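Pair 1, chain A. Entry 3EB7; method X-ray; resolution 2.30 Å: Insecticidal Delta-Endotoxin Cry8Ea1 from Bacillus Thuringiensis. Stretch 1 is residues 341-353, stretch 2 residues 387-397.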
# COMPACT_ATOMS: atom_id res chain seq x y z
N VAL A 341 -13.42 -4.99 -8.91
CA VAL A 341 -13.72 -6.24 -8.26
C VAL A 341 -13.22 -6.19 -6.80
O VAL A 341 -12.03 -6.27 -6.54
CB VAL A 341 -13.10 -7.41 -9.01
CG1 VAL A 341 -13.37 -8.70 -8.30
CG2 VAL A 341 -13.66 -7.45 -10.42
N TYR A 342 -14.13 -6.04 -5.85
CA TYR A 342 -13.77 -5.88 -4.45
C TYR A 342 -13.68 -7.18 -3.64
O TYR A 342 -13.18 -7.17 -2.53
CB TYR A 342 -14.68 -4.83 -3.78
CG TYR A 342 -16.15 -5.15 -3.86
CD1 TYR A 342 -16.77 -5.95 -2.88
CD2 TYR A 342 -16.92 -4.67 -4.93
CE1 TYR A 342 -18.15 -6.28 -2.98
CE2 TYR A 342 -18.28 -4.99 -5.03
CZ TYR A 342 -18.89 -5.77 -4.05
OH TYR A 342 -20.23 -6.08 -4.18
N LYS A 343 -14.16 -8.28 -4.20
CA LYS A 343 -14.12 -9.56 -3.49
C LYS A 343 -14.15 -10.69 -4.47
O LYS A 343 -14.87 -10.64 -5.46
CB LYS A 343 -15.29 -9.70 -2.52
CG LYS A 343 -15.38 -11.09 -1.86
CD LYS A 343 -16.18 -11.05 -0.58
CE LYS A 343 -17.46 -11.79 -0.67
NZ LYS A 343 -17.42 -13.03 0.13
N THR A 344 -13.33 -11.70 -4.22
CA THR A 344 -13.34 -12.90 -4.98
C THR A 344 -13.55 -13.98 -3.96
O THR A 344 -13.01 -13.90 -2.84
CB THR A 344 -11.99 -13.15 -5.77
OG1 THR A 344 -10.88 -13.22 -4.86
CG2 THR A 344 -11.76 -12.04 -6.81
N LEU A 345 -14.37 -14.97 -4.32
CA LEU A 345 -14.55 -16.15 -3.50
C LEU A 345 -14.23 -17.31 -4.43
O LEU A 345 -14.92 -17.50 -5.40
CB LEU A 345 -15.98 -16.18 -2.97
CG LEU A 345 -16.35 -17.12 -1.80
CD1 LEU A 345 -16.66 -18.49 -2.32
CD2 LEU A 345 -15.31 -17.25 -0.70
N SER A 346 -13.16 -18.06 -4.15
CA SER A 346 -12.70 -19.07 -5.10
C SER A 346 -12.75 -20.44 -4.48
O SER A 346 -12.50 -20.59 -3.27
CB SER A 346 -11.27 -18.81 -5.57
OG SER A 346 -11.05 -17.45 -5.93
N THR A 347 -13.02 -21.44 -5.31
CA THR A 347 -12.96 -22.80 -4.86
C THR A 347 -11.72 -23.49 -5.45
O THR A 347 -11.65 -23.81 -6.64
CB THR A 347 -14.27 -23.55 -5.22
OG1 THR A 347 -15.37 -22.87 -4.61
CG2 THR A 347 -14.23 -25.01 -4.73
N ALA A 348 -10.72 -23.71 -4.61
CA ALA A 348 -9.60 -24.50 -4.99
C ALA A 348 -9.97 -26.00 -4.82
O ALA A 348 -10.22 -26.48 -3.70
CB ALA A 348 -8.38 -24.10 -4.16
N GLY A 349 -10.03 -26.71 -5.96
CA GLY A 349 -10.54 -28.07 -6.03
C GLY A 349 -9.41 -29.08 -6.08
O GLY A 349 -8.28 -28.75 -6.51
N VAL A 350 -9.71 -30.29 -5.59
CA VAL A 350 -8.84 -31.48 -5.73
C VAL A 350 -9.72 -32.63 -6.18
O VAL A 350 -10.75 -32.93 -5.53
CB VAL A 350 -8.16 -31.96 -4.40
CG1 VAL A 350 -7.08 -33.02 -4.71
CG2 VAL A 350 -7.57 -30.83 -3.62
N LEU A 351 -9.33 -33.28 -7.26
CA LEU A 351 -9.96 -34.52 -7.67
C LEU A 351 -9.05 -35.69 -7.26
O LEU A 351 -7.92 -35.81 -7.75
CB LEU A 351 -10.27 -34.55 -9.19
CG LEU A 351 -10.92 -35.83 -9.76
CD1 LEU A 351 -12.41 -35.92 -9.39
CD2 LEU A 351 -10.76 -35.94 -11.26
N PHE A 352 -9.57 -36.57 -6.38
CA PHE A 352 -8.82 -37.78 -5.95
C PHE A 352 -9.06 -38.98 -6.86
O PHE A 352 -10.19 -39.46 -7.02
CB PHE A 352 -9.15 -38.13 -4.49
CG PHE A 352 -8.88 -37.00 -3.51
CD1 PHE A 352 -9.91 -36.19 -3.06
CD2 PHE A 352 -7.61 -36.76 -3.03
CE1 PHE A 352 -9.68 -35.21 -2.12
CE2 PHE A 352 -7.36 -35.75 -2.10
CZ PHE A 352 -8.38 -34.97 -1.65
N ALA A 353 -7.99 -39.45 -7.49
CA ALA A 353 -8.01 -40.58 -8.39
C ALA A 353 -7.19 -41.71 -7.72
O ALA A 353 -6.54 -41.48 -6.70
CB ALA A 353 -7.42 -40.18 -9.73
N GLY A 387 -18.13 -34.46 -6.83
CA GLY A 387 -17.34 -35.43 -6.06
C GLY A 387 -15.90 -35.02 -5.76
O GLY A 387 -15.03 -35.87 -5.63
N ILE A 388 -15.64 -33.71 -5.63
CA ILE A 388 -14.29 -33.24 -5.43
C ILE A 388 -14.05 -32.77 -3.98
O ILE A 388 -15.00 -32.40 -3.27
CB ILE A 388 -13.97 -32.08 -6.38
CG1 ILE A 388 -15.10 -31.04 -6.33
CG2 ILE A 388 -13.74 -32.60 -7.79
CD1 ILE A 388 -14.63 -29.62 -6.38
N GLY A 389 -12.79 -32.78 -3.55
CA GLY A 389 -12.35 -31.94 -2.42
C GLY A 389 -12.31 -30.47 -2.85
O GLY A 389 -12.01 -30.15 -4.00
N ALA A 390 -12.61 -29.57 -1.94
CA ALA A 390 -12.60 -28.15 -2.26
C ALA A 390 -12.21 -27.35 -1.01
O ALA A 390 -12.54 -27.75 0.12
CB ALA A 390 -13.99 -27.71 -2.78
N GLN A 391 -11.55 -26.21 -1.23
CA GLN A 391 -11.32 -25.17 -0.21
C GLN A 391 -11.81 -23.82 -0.71
O GLN A 391 -11.50 -23.44 -1.81
CB GLN A 391 -9.85 -25.03 0.04
CG GLN A 391 -9.44 -25.54 1.34
CD GLN A 391 -8.02 -25.99 1.32
OE1 GLN A 391 -7.10 -25.21 1.00
NE2 GLN A 391 -7.82 -27.27 1.65
N GLU A 392 -12.53 -23.08 0.13
CA GLU A 392 -13.02 -21.76 -0.23
C GLU A 392 -11.97 -20.72 0.13
O GLU A 392 -11.58 -20.63 1.30
CB GLU A 392 -14.34 -21.44 0.50
CG GLU A 392 -15.55 -22.28 0.06
CD GLU A 392 -16.22 -21.76 -1.25
OE1 GLU A 392 -17.35 -21.18 -1.17
OE2 GLU A 392 -15.63 -21.94 -2.34
N LYS A 393 -11.49 -19.96 -0.85
CA LYS A 393 -10.58 -18.87 -0.56
C LYS A 393 -11.35 -17.55 -0.74
O LYS A 393 -11.96 -17.29 -1.77
CB LYS A 393 -9.31 -18.94 -1.43
CG LYS A 393 -8.71 -20.31 -1.72
CD LYS A 393 -8.26 -21.12 -0.51
CE LYS A 393 -6.92 -20.60 0.14
NZ LYS A 393 -5.83 -20.16 -0.83
N ASP A 394 -11.40 -16.76 0.32
CA ASP A 394 -12.22 -15.57 0.40
C ASP A 394 -11.21 -14.48 0.53
O ASP A 394 -10.46 -14.42 1.49
CB ASP A 394 -13.13 -15.66 1.63
CG ASP A 394 -13.90 -14.36 1.93
OD1 ASP A 394 -14.69 -14.36 2.91
OD2 ASP A 394 -13.73 -13.34 1.22
N SER A 395 -11.17 -13.60 -0.47
CA SER A 395 -10.12 -12.58 -0.53
C SER A 395 -10.18 -11.58 0.64
O SER A 395 -9.15 -10.99 1.05
CB SER A 395 -10.18 -11.86 -1.89
OG SER A 395 -11.33 -11.07 -2.00
N GLU A 396 -11.37 -11.41 1.19
CA GLU A 396 -11.57 -10.46 2.30
C GLU A 396 -10.93 -10.90 3.59
O GLU A 396 -10.87 -10.13 4.53
CB GLU A 396 -13.06 -10.18 2.56
CG GLU A 396 -13.72 -9.40 1.44
CD GLU A 396 -15.12 -8.94 1.83
OE1 GLU A 396 -15.48 -7.79 1.48
OE2 GLU A 396 -15.85 -9.74 2.49
N VAL A 397 -10.48 -12.13 3.66
CA VAL A 397 -9.68 -12.59 4.78
C VAL A 397 -8.26 -11.94 4.72
O VAL A 397 -7.71 -11.52 5.74
CB VAL A 397 -9.63 -14.18 4.81
CG1 VAL A 397 -8.61 -14.71 5.82
CG2 VAL A 397 -11.02 -14.74 5.11
O HOH W 1 -14.06 -6.19 0.11
O HOH W 2 -10.30 -15.50 -4.04
O HOH W 3 -12.46 -36.82 -5.62

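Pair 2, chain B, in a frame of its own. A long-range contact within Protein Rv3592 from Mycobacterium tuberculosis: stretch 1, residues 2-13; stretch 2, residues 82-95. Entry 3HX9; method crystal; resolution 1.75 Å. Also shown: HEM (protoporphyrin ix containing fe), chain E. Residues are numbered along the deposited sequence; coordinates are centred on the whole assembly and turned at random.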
# COMPACT_ATOMS: atom_id res chain seq x y z
N PRO B 2 -8.81 10.89 -0.96
CA PRO B 2 -8.72 9.72 -1.89
C PRO B 2 -8.76 8.40 -1.14
O PRO B 2 -8.79 8.36 0.08
CB PRO B 2 -7.37 9.88 -2.57
CG PRO B 2 -7.10 11.39 -2.46
CD PRO B 2 -7.68 11.81 -1.15
N VAL B 3 -8.89 7.33 -1.90
CA VAL B 3 -8.99 5.99 -1.24
C VAL B 3 -8.01 5.09 -1.87
O VAL B 3 -7.58 5.33 -3.01
CB VAL B 3 -10.41 5.36 -1.33
CG1 VAL B 3 -11.41 6.26 -0.56
CG2 VAL B 3 -10.90 5.20 -2.83
N VAL B 4 -7.72 3.99 -1.18
CA VAL B 4 -6.83 2.95 -1.71
C VAL B 4 -7.60 1.63 -1.62
O VAL B 4 -8.21 1.34 -0.58
CB VAL B 4 -5.54 2.86 -0.83
CG1 VAL B 4 -4.74 1.67 -1.29
CG2 VAL B 4 -4.65 4.03 -1.09
N LYS B 5 -7.62 0.91 -2.72
CA LYS B 5 -8.24 -0.42 -2.76
C LYS B 5 -7.16 -1.41 -3.16
O LYS B 5 -6.62 -1.32 -4.25
CB LYS B 5 -9.35 -0.39 -3.79
CG LYS B 5 -10.42 0.76 -3.55
CD LYS B 5 -11.22 0.49 -2.19
CE LYS B 5 -12.48 1.40 -1.99
NZ LYS B 5 -12.21 2.47 -2.80
N ILE B 6 -6.85 -2.37 -2.29
CA ILE B 6 -5.73 -3.23 -2.58
C ILE B 6 -6.34 -4.63 -2.82
O ILE B 6 -7.07 -5.09 -1.92
CB ILE B 6 -4.82 -3.35 -1.33
CG1 ILE B 6 -4.32 -1.95 -0.89
CG2 ILE B 6 -3.61 -4.36 -1.63
CD1 ILE B 6 -3.13 -1.94 0.08
N ASN B 7 -6.05 -5.22 -3.96
CA ASN B 7 -6.36 -6.66 -4.11
C ASN B 7 -5.16 -7.42 -3.65
O ASN B 7 -4.12 -7.33 -4.29
CB ASN B 7 -6.80 -7.01 -5.53
CG ASN B 7 -7.66 -8.28 -5.55
OD1 ASN B 7 -7.48 -9.10 -6.45
ND2 ASN B 7 -8.55 -8.41 -4.61
N ALA B 8 -5.32 -8.20 -2.56
CA ALA B 8 -4.19 -8.96 -2.05
C ALA B 8 -4.37 -10.37 -2.57
O ALA B 8 -5.25 -11.09 -2.09
CB ALA B 8 -4.07 -8.90 -0.47
N ILE B 9 -3.54 -10.76 -3.53
CA ILE B 9 -3.79 -11.97 -4.35
C ILE B 9 -2.80 -13.07 -4.02
O ILE B 9 -1.61 -12.83 -3.79
CB ILE B 9 -3.82 -11.67 -5.83
CG1 ILE B 9 -2.53 -10.92 -6.25
CG2 ILE B 9 -5.02 -10.84 -6.08
CD1 ILE B 9 -2.42 -10.72 -7.78
N GLU B 10 -3.36 -14.23 -3.80
CA GLU B 10 -2.56 -15.42 -3.45
C GLU B 10 -1.99 -16.02 -4.72
O GLU B 10 -2.72 -16.38 -5.61
CB GLU B 10 -3.46 -16.43 -2.71
CG GLU B 10 -3.74 -16.02 -1.24
CD GLU B 10 -5.16 -16.41 -0.72
OE1 GLU B 10 -5.86 -15.57 -0.06
OE2 GLU B 10 -5.60 -17.55 -1.00
N VAL B 11 -0.68 -16.10 -4.83
CA VAL B 11 -0.05 -16.50 -6.06
C VAL B 11 0.82 -17.68 -5.72
O VAL B 11 1.65 -17.55 -4.88
CB VAL B 11 0.88 -15.38 -6.58
CG1 VAL B 11 1.58 -15.83 -7.81
CG2 VAL B 11 0.02 -14.20 -6.95
N PRO B 12 0.66 -18.81 -6.39
CA PRO B 12 1.49 -19.99 -6.01
C PRO B 12 2.98 -19.70 -6.15
O PRO B 12 3.40 -18.97 -7.04
CB PRO B 12 1.12 -21.03 -7.09
CG PRO B 12 -0.30 -20.75 -7.35
CD PRO B 12 -0.40 -19.20 -7.32
N ALA B 13 3.78 -20.26 -5.26
CA ALA B 13 5.22 -20.12 -5.41
C ALA B 13 5.65 -20.66 -6.76
O ALA B 13 5.21 -21.76 -7.21
CB ALA B 13 5.92 -20.83 -4.26
N PRO B 82 -7.27 -18.13 -14.02
CA PRO B 82 -6.22 -17.34 -13.32
C PRO B 82 -5.07 -18.25 -12.80
O PRO B 82 -5.24 -19.47 -12.73
CB PRO B 82 -7.00 -16.71 -12.15
CG PRO B 82 -8.05 -17.78 -11.79
CD PRO B 82 -8.41 -18.45 -13.13
N VAL B 83 -3.90 -17.65 -12.50
CA VAL B 83 -2.87 -18.39 -11.75
C VAL B 83 -3.07 -18.19 -10.24
O VAL B 83 -2.79 -19.10 -9.45
CB VAL B 83 -1.42 -18.11 -12.19
CG1 VAL B 83 -1.17 -18.63 -13.64
CG2 VAL B 83 -1.09 -16.63 -12.10
N ALA B 84 -3.64 -17.04 -9.86
CA ALA B 84 -3.97 -16.81 -8.46
C ALA B 84 -4.94 -17.81 -7.83
O ALA B 84 -5.83 -18.34 -8.47
CB ALA B 84 -4.45 -15.35 -8.24
N THR B 85 -4.78 -18.07 -6.56
CA THR B 85 -5.65 -19.03 -5.88
C THR B 85 -6.52 -18.42 -4.80
O THR B 85 -7.06 -19.12 -3.91
CB THR B 85 -4.79 -20.17 -5.29
OG1 THR B 85 -3.79 -19.62 -4.44
CG2 THR B 85 -4.07 -20.93 -6.43
N GLY B 86 -6.69 -17.11 -4.84
CA GLY B 86 -7.61 -16.46 -3.92
C GLY B 86 -7.24 -14.97 -3.92
O GLY B 86 -6.15 -14.60 -4.43
N ALA B 87 -8.12 -14.16 -3.38
CA ALA B 87 -7.84 -12.73 -3.29
C ALA B 87 -8.65 -12.17 -2.11
O ALA B 87 -9.76 -12.68 -1.77
CB ALA B 87 -8.27 -12.08 -4.58
N SER B 88 -8.16 -11.07 -1.55
CA SER B 88 -8.87 -10.36 -0.49
C SER B 88 -8.77 -8.89 -0.87
O SER B 88 -7.68 -8.40 -1.04
CB SER B 88 -8.18 -10.53 0.86
OG SER B 88 -8.27 -11.93 1.26
N LEU B 89 -9.90 -8.20 -0.91
CA LEU B 89 -9.90 -6.72 -1.17
C LEU B 89 -9.75 -6.04 0.14
O LEU B 89 -10.62 -6.23 1.07
CB LEU B 89 -11.29 -6.33 -1.73
CG LEU B 89 -11.51 -4.86 -2.11
CD1 LEU B 89 -10.44 -4.35 -3.04
CD2 LEU B 89 -12.87 -4.79 -2.77
N LEU B 90 -8.72 -5.20 0.28
CA LEU B 90 -8.45 -4.47 1.47
C LEU B 90 -8.74 -3.02 1.12
O LEU B 90 -8.18 -2.52 0.13
CB LEU B 90 -6.97 -4.61 1.95
CG LEU B 90 -6.42 -6.03 1.81
CD1 LEU B 90 -4.94 -6.07 2.15
CD2 LEU B 90 -7.22 -7.06 2.67
N GLU B 91 -9.60 -2.36 1.91
CA GLU B 91 -10.05 -1.01 1.54
C GLU B 91 -9.76 0.04 2.58
O GLU B 91 -9.99 -0.15 3.77
CB GLU B 91 -11.57 -0.99 1.28
CG GLU B 91 -12.03 -2.17 0.38
CD GLU B 91 -13.51 -2.08 0.03
OE1 GLU B 91 -14.05 -0.98 -0.26
OE2 GLU B 91 -14.14 -3.16 -0.00
N PHE B 92 -9.25 1.18 2.11
CA PHE B 92 -8.75 2.15 3.05
C PHE B 92 -9.11 3.55 2.57
O PHE B 92 -9.36 3.75 1.40
CB PHE B 92 -7.20 2.19 3.12
CG PHE B 92 -6.59 0.91 3.55
CD1 PHE B 92 -6.26 0.71 4.90
CD2 PHE B 92 -6.33 -0.09 2.62
CE1 PHE B 92 -5.65 -0.54 5.32
CE2 PHE B 92 -5.70 -1.35 3.04
CZ PHE B 92 -5.40 -1.54 4.38
N GLU B 93 -9.05 4.48 3.49
CA GLU B 93 -9.14 5.93 3.16
C GLU B 93 -7.78 6.57 3.42
O GLU B 93 -7.08 6.26 4.38
CB GLU B 93 -10.22 6.62 4.01
CG GLU B 93 -11.69 6.35 3.57
CD GLU B 93 -12.76 6.62 4.69
OE1 GLU B 93 -12.38 6.99 5.82
OE2 GLU B 93 -13.98 6.40 4.42
N VAL B 94 -7.35 7.48 2.56
CA VAL B 94 -6.05 8.11 2.77
C VAL B 94 -6.19 9.26 3.80
O VAL B 94 -7.00 10.20 3.62
CB VAL B 94 -5.49 8.66 1.44
CG1 VAL B 94 -4.15 9.33 1.68
CG2 VAL B 94 -5.34 7.57 0.42
N VAL B 95 -5.42 9.18 4.89
CA VAL B 95 -5.50 10.18 5.99
C VAL B 95 -4.52 11.29 5.66
O VAL B 95 -4.78 12.51 5.87
CB VAL B 95 -5.13 9.55 7.36
CG1 VAL B 95 -5.14 10.61 8.46
CG2 VAL B 95 -6.13 8.44 7.74
CHA HEM E . -7.39 -11.30 -11.18
CHB HEM E . -5.49 -7.41 -13.39
CHC HEM E . -7.39 -4.57 -9.91
CHD HEM E . -9.96 -8.36 -8.31
C1A HEM E . -6.67 -10.48 -12.01
C2A HEM E . -5.79 -10.96 -13.05
C3A HEM E . -5.28 -9.90 -13.67
C4A HEM E . -5.77 -8.73 -13.03
CMA HEM E . -4.26 -9.86 -14.81
CAA HEM E . -5.53 -12.47 -13.35
CBA HEM E . -4.42 -12.98 -12.42
CGA HEM E . -4.00 -14.43 -12.63
O1A HEM E . -4.16 -15.19 -11.70
O2A HEM E . -3.52 -14.81 -13.70
C1B HEM E . -5.84 -6.33 -12.61
C2B HEM E . -5.38 -4.98 -12.86
C3B HEM E . -5.90 -4.18 -11.88
C4B HEM E . -6.69 -5.02 -10.99
CMB HEM E . -4.49 -4.51 -14.02
CAB HEM E . -5.60 -2.69 -11.76
CBB HEM E . -6.44 -1.82 -11.20
C1C HEM E . -8.26 -5.35 -9.20
C2C HEM E . -9.01 -4.91 -8.05
C3C HEM E . -9.67 -6.01 -7.63
C4C HEM E . -9.39 -7.11 -8.48
CMC HEM E . -8.95 -3.55 -7.33
CAC HEM E . -10.60 -6.09 -6.44
CBC HEM E . -11.67 -5.29 -6.47
C1D HEM E . -9.51 -9.50 -8.91
C2D HEM E . -9.95 -10.81 -8.54
C3D HEM E . -9.15 -11.74 -9.44
C4D HEM E . -8.28 -10.88 -10.23
CMD HEM E . -11.04 -11.12 -7.47
CAD HEM E . -9.22 -13.27 -9.45
CBD HEM E . -8.18 -13.71 -8.40
CGD HEM E . -8.33 -15.22 -8.17
O1D HEM E . -8.90 -15.91 -9.02
O2D HEM E . -7.99 -15.78 -7.09
NA HEM E . -6.63 -9.07 -12.01
NB HEM E . -6.63 -6.32 -11.50
NC HEM E . -8.53 -6.70 -9.47
ND HEM E . -8.50 -9.59 -9.85
FE HEM E . -7.33 -8.01 -10.49
O HOH W 4 -8.91 11.12 1.88
O HOH W 5 -5.93 -12.88 -0.00

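Pair 1 and pair 2 share a two-stranded antiparallel arrangement. The strand axes approach to 4.5 Å in pair 1 and 4.6 Å in pair 2. The angles between the strand directions are 157° and 158°. Fourteen central residues superpose with an RMSD of 0.5 Å. Tyr A342 to Val A350 match Pro B2 to Glu B10, and Gly A389 to Ser A395 match Gly B86 to Phe B92.

The backbone ladder is the common scaffold. In pair 1, Ala A348 N donates to Gln A391 O (2.9 Å) and Gln A391 N to Ala A348 O (2.8 Å). In pair 2, Ala B8 N donates to Ser B88 O (2.8 Å) and Ser B88 N to Ala B8 O (3.0 Å). The next rung joins Ser A346 with Lys A393, and Ile B6 with Leu B90, again by two bonds each. These two rungs use backbone atoms alone, so they form alike although the side chains differ.

One face carries Ser A346, Ala A348, Gln A391 and Lys A393. It matches the face of Ile B6, Ala B8, Ser B88 and Leu B90. Ala A348 and Ala B8 coincide, with side-chain centres 0.2 Å apart. Beside them the solutions diverge. Pair 2 packs hydrocarbon: Ile B6 CB lies 4.1 Å from Leu B90 CB, and Ala B8 CB 4.0 Å from Leu B90 CD1. In pair 1 the ends of Gln A391 and Lys A393 lead away from the other strand. Ser A346 OG hydrogen-bonds a water at 2.8 Å, and the same water bonds Thr A344 OG1 at 2.5 Å. Pair 2 has a water here too, farther along: it donates to Ala B8 O (2.8 Å) and accepts from Ser B88 OG (2.8 Å).

Thr A344 and Val B4 have nearly the same shape, and their side-chain centres fall 0.2 Å apart. Their partners differ. Thr A344 N donates to Ser A395 OG (3.1 Å), a side chain. Val B4 N donates to Phe B92 O (3.1 Å), a backbone carbonyl. The Phe B92 ring also reaches Ile B6, with CE2 4.0 Å from Ile B6 CD1.

The opposite face carries Leu A345, Thr A347 and Glu A392, matched by Lys B5, Asn B7 and Leu B89. Here pair 1 uses a very short hydrogen bond, from Thr A347 OG1 to Glu A392 OE2 (2.5 Å). Pair 2 has no such bond at this place. Asn B7 turns to the heme, its OD1 3.2 Å from HEM CHD, and Leu B89 CD1 lies 3.8 Å from HEM CBC.

On this face Gly A349 matches Ile B9. Ile B9 CG2 packs on Ala B87 CB at 3.8 Å. With no side chain at Gly A349, its CA lies 4.4 Å from Ile A388 CD1.

Both pairs place a glycine at the matched Gly A389 and Gly B86. An ideal CB on Gly A389 would be tight against Phe A352 CE1 (3.1 Å). On Gly B86 it would clash with Glu B10 OE2 (2.5 Å).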